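Local coordinates for designed Anbu Protein (PDB 5LOY), which is a consensus-designed ancestral beta subunit of the proteasome family that forms a helical assembly of subunits and is probably a hydrolase of the Ntn type, at residues V35-V38 with R42-V45; F80-L85 with F112-Q117. All coordinates share one frame; numbering follows the deposited sequence.

Contact 1: residues V35-V38 with R42-V45; sequences VFEV and RVIV
Phe36 and Ile44 form the hydrogen-bonded pair at the heart of two antiparallel strands, 35-38 and 42-45. Phe36 N gives a nearly straight bond to Ile44 O at 2.8 Å. Ile44 N returns one to Phe36 O, also at 2.8 Å. Val38 and Arg42 repeat the exchange nearer the turn. There Val38 N reaches Arg42 O at 2.9 Å, tilted 19° from the carbonyl plane.

Beside these bonds the packing is close. The Phe36 ring turns an edge to the strand, with CD1 3.7 Å from Ile44 O, near the ring plane. CB of Phe36 and CB of Ile44 lie 4.3 Å apart. On the same face the Arg42 CG lies alongside Val38 CB at 4.2 Å. The chain bends beyond it, at chi3 (57°), and carries the guanidinium away from Val38. Arg42 is a buried residue, and its NH1 is hydrogen-bonded to Ala76 O.

The other face carries Val35, Glu37, Val43 and Val45, and its cross-strand contact is looser. Glu37 and Val43 run side by side; their closest side-chain approach is Glu37 CG to Val43 CG2, at 4.2 Å. The extended Glu37 chain carries OE2 to Val203 N, from which it accepts a hydrogen bond. This face packs on strand 191-197 of the other sheet, at Leu194 and Tyr196. The more accessible side is strand 35-38, whose four residues are partly exposed, whereas those of 42-45 are buried. Three residues join the strands, making a beta hairpin at the margin of a five-stranded antiparallel sheet in the four-layer alpha-beta-beta-alpha sandwich of the Ntn-hydrolase (proteasome) family.

Contact 2: residues F80-L85 with F112-Q117; sequences FEAARL and FILGGQ
Ala82 and Ala83 bring one turn of helix 80-85 over the strand 112-117 at Leu114. The backbones stay apart: the nearest CA atoms, of Ala83 and Leu114, are 6.6 Å from each other. The helix segment keeps regular alpha-helical bonds, such as Arg84 N to Phe80 O. The strand stays extended through the contact, where the Leu114 backbone is hydrogen-bonded to that of Phe126.

Leu114 supplies the whole strand side of the contact. Its CB points at the helix, and CG lies opposite the backbone N about the first torsion (chi1 177°). One branch does the touching. CD2 meets the helix where Ala82 joins Ala83, at 3.4 Å from Ala83 N and 3.7 Å from Ala82 C. The two methyls complete the seat: Ala82 CB is 3.8 Å from Leu114 CD2, and Ala83 CB is 3.9 Å from it. The small alanines thus let a single leucine methyl reach the helix backbone. The contact is apolar, and its three residues are buried, although the area shared by the segments is small.

Away from the strand, Arg84 NH1 and Glu81 OE2 form a salt bridge at 3.4 Å within the helix. The CB atoms of both residues point away from the strand.

Around the contact, Leu73 touches Ala82, and Phe126 from strand 124-128 touches Ala83. Leu114 also meets Met79 at the start of helix 79-94, Ile44 and Leu46 of strand 42-50, and Ile128 of strand 124-128. Helix 79-94 therefore covers one face of the sheet, with strand 110-118 lying between strands 42-50 and 124-128.

After the first strands of the other sheet, the chain reaches strand 33-38, turns and returns as strand 42-50; contact 1 closes this short hairpin. The chain then forms helix 52-62 and reaches helix 79-94, where contact 2 opens. It closes a longer loop when strand 110-118 returns beneath the helix. The two contacts follow one another in series and neither encloses nor crosses the other. Their centres are about 11 Å apart. They meet through adjacent strands: Val45 N probably bonds to Gly115 O, and Gln117 N to Val43 O. Ile44 CG2 also packs on Leu114 CD1. Contact 1 thus forms the sheet margin, while contact 2 ties the next strand to the covering helix.

Contact 1: residues V35-V38 with R42-V45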
ATOM      1  N   VAL A  35      -6.846  25.116  -9.344  1.00 42.15           N
ATOM      2  CA  VAL A  35      -5.730  26.000  -9.576  1.00 43.07           C
ATOM      3  C   VAL A  35      -6.141  27.470  -9.425  1.00 44.66           C
ATOM      4  O   VAL A  35      -7.139  27.914  -9.976  1.00 42.12           O
ATOM      5  CB  VAL A  35      -5.155  25.763 -10.978  1.00 44.43           C
ATOM      6  CG1 VAL A  35      -4.002  26.717 -11.251  1.00 45.77           C
ATOM      7  CG2 VAL A  35      -4.696  24.321 -11.109  1.00 42.63           C
ATOM      8  N   PHE A  36      -5.355  28.202  -8.644  1.00 46.25           N
ATOM      9  CA  PHE A  36      -5.529  29.638  -8.464  1.00 48.84           C
ATOM     10  C   PHE A  36      -4.246  30.285  -8.976  1.00 47.66           C
ATOM     11  O   PHE A  36      -3.178  30.056  -8.439  1.00 44.42           O
ATOM     12  CB  PHE A  36      -5.799  29.934  -6.986  1.00 50.69           C
ATOM     13  CG  PHE A  36      -6.922  29.116  -6.421  1.00 51.27           C
ATOM     14  CD1 PHE A  36      -6.696  27.830  -5.981  1.00 50.21           C
ATOM     15  CD2 PHE A  36      -8.230  29.613  -6.395  1.00 54.66           C
ATOM     16  CE1 PHE A  36      -7.744  27.054  -5.494  1.00 51.15           C
ATOM     17  CE2 PHE A  36      -9.294  28.847  -5.909  1.00 54.36           C
ATOM     18  CZ  PHE A  36      -9.041  27.562  -5.455  1.00 53.64           C
ATOM     19  N   GLU A  37      -4.365  31.052 -10.049  1.00 49.64           N
ATOM     20  CA  GLU A  37      -3.219  31.577 -10.759  1.00 52.06           C
ATOM     21  C   GLU A  37      -3.391  33.092 -10.960  1.00 53.94           C
ATOM     22  O   GLU A  37      -4.452  33.544 -11.395  1.00 54.16           O
ATOM     23  CB  GLU A  37      -3.070  30.864 -12.112  1.00 54.37           C
ATOM     24  CG  GLU A  37      -1.861  31.325 -12.941  1.00 60.35           C
ATOM     25  CD  GLU A  37      -1.802  30.764 -14.373  1.00 64.31           C
ATOM     26  OE1 GLU A  37      -2.862  30.400 -14.931  1.00 69.58           O
ATOM     27  OE2 GLU A  37      -0.691  30.685 -14.959  1.00 65.37           O
ATOM     28  N   VAL A  38      -2.360  33.871 -10.616  1.00 54.37           N
ATOM     29  CA  VAL A  38      -2.198  35.237 -11.138  1.00 56.12           C
ATOM     30  C   VAL A  38      -0.891  35.234 -11.916  1.00 56.49           C
ATOM     31  O   VAL A  38       0.180  35.253 -11.329  1.00 54.42           O
ATOM     32  CB  VAL A  38      -2.151  36.308 -10.037  1.00 57.55           C
ATOM     33  CG1 VAL A  38      -1.950  37.694 -10.646  1.00 59.63           C
ATOM     34  CG2 VAL A  38      -3.429  36.271  -9.222  1.00 57.28           C
ATOM     35  N   ARG A  42       1.719  34.692  -8.850  1.00 54.30           N
ATOM     36  CA  ARG A  42       1.611  33.439  -8.068  1.00 51.43           C
ATOM     37  C   ARG A  42       0.858  32.310  -8.761  1.00 48.23           C
ATOM     38  O   ARG A  42       0.004  32.539  -9.592  1.00 48.78           O
ATOM     39  CB  ARG A  42       0.891  33.686  -6.738  1.00 51.96           C
ATOM     40  CG  ARG A  42      -0.582  34.064  -6.901  1.00 53.63           C
ATOM     41  CD  ARG A  42      -1.296  34.293  -5.583  1.00 53.60           C
ATOM     42  NE  ARG A  42      -0.625  35.323  -4.808  1.00 56.64           N
ATOM     43  CZ  ARG A  42      -0.731  35.512  -3.494  1.00 58.08           C
ATOM     44  NH1 ARG A  42      -1.505  34.740  -2.741  1.00 59.36           N
ATOM     45  NH2 ARG A  42      -0.041  36.479  -2.925  1.00 57.57           N
ATOM     46  N   VAL A  43       1.169  31.095  -8.352  1.00 45.43           N
ATOM     47  CA  VAL A  43       0.417  29.913  -8.714  1.00 43.93           C
ATOM     48  C   VAL A  43       0.183  29.088  -7.459  1.00 41.81           C
ATOM     49  O   VAL A  43       1.128  28.759  -6.754  1.00 40.05           O
ATOM     50  CB  VAL A  43       1.193  29.029  -9.702  1.00 43.88           C
ATOM     51  CG1 VAL A  43       0.411  27.771 -10.029  1.00 42.30           C
ATOM     52  CG2 VAL A  43       1.495  29.786 -10.969  1.00 46.58           C
ATOM     53  N   ILE A  44      -1.076  28.749  -7.189  1.00 41.92           N
ATOM     54  CA  ILE A  44      -1.437  27.900  -6.047  1.00 41.38           C
ATOM     55  C   ILE A  44      -2.306  26.742  -6.500  1.00 39.37           C
ATOM     56  O   ILE A  44      -3.277  26.953  -7.217  1.00 41.44           O
ATOM     57  CB  ILE A  44      -2.192  28.721  -5.007  1.00 42.73           C
ATOM     58  CG1 ILE A  44      -1.235  29.733  -4.391  1.00 44.96           C
ATOM     59  CG2 ILE A  44      -2.761  27.819  -3.923  1.00 41.76           C
ATOM     60  CD1 ILE A  44      -1.934  30.739  -3.525  1.00 47.74           C
ATOM     61  N   VAL A  45      -1.963  25.529  -6.085  1.00 37.99           N
ATOM     62  CA  VAL A  45      -2.687  24.340  -6.500  1.00 37.68           C
ATOM     63  C   VAL A  45      -3.199  23.601  -5.285  1.00 36.17           C
ATOM     64  O   VAL A  45      -2.441  23.370  -4.350  1.00 35.41           O
ATOM     65  CB  VAL A  45      -1.781  23.362  -7.251  1.00 37.87           C
ATOM     66  CG1 VAL A  45      -2.591  22.174  -7.745  1.00 37.56           C
ATOM     67  CG2 VAL A  45      -1.093  24.055  -8.407  1.00 39.38           C
TER

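Contact 2: residues F80-L85 with F112-Q117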
ATOM      1  N   PHE A  80       2.270  29.563   3.808  1.00 44.95           N
ATOM      2  CA  PHE A  80       1.906  29.167   5.159  1.00 43.84           C
ATOM      3  C   PHE A  80       0.531  29.750   5.514  1.00 44.89           C
ATOM      4  O   PHE A  80      -0.322  29.027   6.015  1.00 44.21           O
ATOM      5  CB  PHE A  80       2.988  29.598   6.158  1.00 44.71           C
ATOM      6  CG  PHE A  80       2.751  29.130   7.568  1.00 44.98           C
ATOM      7  CD1 PHE A  80       1.975  29.884   8.446  1.00 45.98           C
ATOM      8  CD2 PHE A  80       3.337  27.948   8.038  1.00 43.65           C
ATOM      9  CE1 PHE A  80       1.761  29.461   9.750  1.00 46.17           C
ATOM     10  CE2 PHE A  80       3.129  27.529   9.333  1.00 43.28           C
ATOM     11  CZ  PHE A  80       2.343  28.286  10.191  1.00 45.01           C
ATOM     12  N   GLU A  81       0.310  31.039   5.265  1.00 46.32           N
ATOM     13  CA  GLU A  81      -0.995  31.625   5.520  1.00 48.23           C
ATOM     14  C   GLU A  81      -2.090  31.024   4.626  1.00 45.87           C
ATOM     15  O   GLU A  81      -3.226  30.869   5.055  1.00 46.72           O
ATOM     16  CB  GLU A  81      -0.948  33.145   5.373  1.00 53.25           C
ATOM     17  CG  GLU A  81      -0.120  33.865   6.456  1.00 58.79           C
ATOM     18  CD  GLU A  81      -0.600  33.590   7.899  1.00 63.15           C
ATOM     19  OE1 GLU A  81      -1.844  33.597   8.143  1.00 64.66           O
ATOM     20  OE2 GLU A  81       0.263  33.362   8.799  1.00 64.38           O
ATOM     21  N   ALA A  82      -1.763  30.688   3.390  1.00 44.06           N
ATOM     22  CA  ALA A  82      -2.719  30.018   2.507  1.00 43.36           C
ATOM     23  C   ALA A  82      -3.223  28.690   3.097  1.00 40.80           C
ATOM     24  O   ALA A  82      -4.427  28.417   3.119  1.00 38.67           O
ATOM     25  CB  ALA A  82      -2.084  29.759   1.147  1.00 43.57           C
ATOM     26  N   ALA A  83      -2.284  27.887   3.586  1.00 40.15           N
ATOM     27  CA  ALA A  83      -2.596  26.597   4.209  1.00 39.82           C
ATOM     28  C   ALA A  83      -3.473  26.791   5.427  1.00 41.13           C
ATOM     29  O   ALA A  83      -4.401  26.045   5.654  1.00 42.02           O
ATOM     30  CB  ALA A  83      -1.315  25.866   4.593  1.00 39.48           C
ATOM     31  N   ARG A  84      -3.164  27.800   6.209  1.00 43.26           N
ATOM     32  CA  ARG A  84      -3.977  28.156   7.340  1.00 47.14           C
ATOM     33  C   ARG A  84      -5.416  28.521   6.938  1.00 47.47           C
ATOM     34  O   ARG A  84      -6.361  28.201   7.658  1.00 46.66           O
ATOM     35  CB  ARG A  84      -3.333  29.316   8.080  1.00 50.65           C
ATOM     36  CG  ARG A  84      -3.810  29.466   9.497  1.00 55.88           C
ATOM     37  CD  ARG A  84      -2.741  30.141  10.332  1.00 61.40           C
ATOM     38  NE  ARG A  84      -3.333  30.939  11.401  1.00 68.35           N
ATOM     39  CZ  ARG A  84      -2.764  32.021  11.942  1.00 73.82           C
ATOM     40  NH1 ARG A  84      -1.566  32.434  11.504  1.00 77.35           N
ATOM     41  NH2 ARG A  84      -3.383  32.696  12.920  1.00 72.11           N
ATOM     42  N   LEU A  85      -5.588  29.172   5.794  1.00 46.70           N
ATOM     43  CA  LEU A  85      -6.938  29.444   5.299  1.00 46.64           C
ATOM     44  C   LEU A  85      -7.700  28.167   4.958  1.00 44.01           C
ATOM     45  O   LEU A  85      -8.896  28.078   5.226  1.00 45.15           O
ATOM     46  CB  LEU A  85      -6.917  30.340   4.058  1.00 47.62           C
ATOM     47  CG  LEU A  85      -6.528  31.808   4.277  1.00 49.85           C
ATOM     48  CD1 LEU A  85      -6.376  32.486   2.927  1.00 50.31           C
ATOM     49  CD2 LEU A  85      -7.533  32.529   5.151  1.00 50.87           C
ATOM     50  N   PHE A 112      -6.475  17.630   2.397  1.00 34.59           N
ATOM     51  CA  PHE A 112      -6.001  18.391   1.251  1.00 32.23           C
ATOM     52  C   PHE A 112      -4.486  18.431   1.137  1.00 33.17           C
ATOM     53  O   PHE A 112      -3.758  18.289   2.127  1.00 32.96           O
ATOM     54  CB  PHE A 112      -6.497  19.830   1.343  1.00 33.87           C
ATOM     55  CG  PHE A 112      -7.998  19.963   1.495  1.00 35.27           C
ATOM     56  CD1 PHE A 112      -8.592  19.885   2.740  1.00 35.54           C
ATOM     57  CD2 PHE A 112      -8.800  20.157   0.387  1.00 35.05           C
ATOM     58  CE1 PHE A 112      -9.953  19.985   2.879  1.00 36.67           C
ATOM     59  CE2 PHE A 112     -10.152  20.273   0.519  1.00 36.12           C
ATOM     60  CZ  PHE A 112     -10.735  20.189   1.766  1.00 38.03           C
ATOM     61  N   ILE A 113      -4.024  18.699  -0.081  1.00 32.76           N
ATOM     62  CA  ILE A 113      -2.642  19.048  -0.334  1.00 32.24           C
ATOM     63  C   ILE A 113      -2.621  20.394  -1.018  1.00 33.12           C
ATOM     64  O   ILE A 113      -3.408  20.634  -1.944  1.00 34.89           O
ATOM     65  CB  ILE A 113      -1.976  18.028  -1.258  1.00 32.95           C
ATOM     66  CG1 ILE A 113      -1.692  16.757  -0.469  1.00 34.34           C
ATOM     67  CG2 ILE A 113      -0.673  18.575  -1.833  1.00 32.61           C
ATOM     68  CD1 ILE A 113      -1.289  15.580  -1.347  1.00 36.12           C
ATOM     69  N   LEU A 114      -1.756  21.284  -0.554  1.00 32.85           N
ATOM     70  CA  LEU A 114      -1.736  22.645  -1.041  1.00 34.26           C
ATOM     71  C   LEU A 114      -0.315  22.985  -1.341  1.00 34.79           C
ATOM     72  O   LEU A 114       0.553  22.849  -0.484  1.00 37.92           O
ATOM     73  CB  LEU A 114      -2.262  23.610   0.028  1.00 36.39           C
ATOM     74  CG  LEU A 114      -2.199  25.086  -0.391  1.00 38.84           C
ATOM     75  CD1 LEU A 114      -3.327  25.399  -1.347  1.00 40.11           C
ATOM     76  CD2 LEU A 114      -2.295  26.015   0.786  1.00 40.33           C
ATOM     77  N   GLY A 115      -0.059  23.471  -2.540  1.00 34.54           N
ATOM     78  CA  GLY A 115       1.294  23.929  -2.877  1.00 34.93           C
ATOM     79  C   GLY A 115       1.339  24.967  -3.958  1.00 35.27           C
ATOM     80  O   GLY A 115       0.335  25.260  -4.593  1.00 37.41           O
ATOM     81  N   GLY A 116       2.507  25.545  -4.164  1.00 36.41           N
ATOM     82  CA  GLY A 116       2.668  26.572  -5.174  1.00 37.74           C
ATOM     83  C   GLY A 116       3.823  27.503  -4.875  1.00 39.67           C
ATOM     84  O   GLY A 116       4.698  27.169  -4.087  1.00 38.99           O
ATOM     85  N   GLN A 117       3.807  28.678  -5.506  1.00 41.99           N
ATOM     86  CA  GLN A 117       4.846  29.666  -5.309  1.00 45.05           C
ATOM     87  C   GLN A 117       4.258  31.065  -5.388  1.00 47.81           C
ATOM     88  O   GLN A 117       3.450  31.360  -6.250  1.00 48.53           O
ATOM     89  CB  GLN A 117       5.965  29.492  -6.330  1.00 44.84           C
ATOM     90  CG  GLN A 117       7.067  30.519  -6.161  1.00 47.90           C
ATOM     91  CD  GLN A 117       8.318  30.203  -6.957  1.00 48.88           C
ATOM     92  OE1 GLN A 117       8.270  29.577  -8.012  1.00 49.65           O
ATOM     93  NE2 GLN A 117       9.440  30.661  -6.463  1.00 50.39           N
TER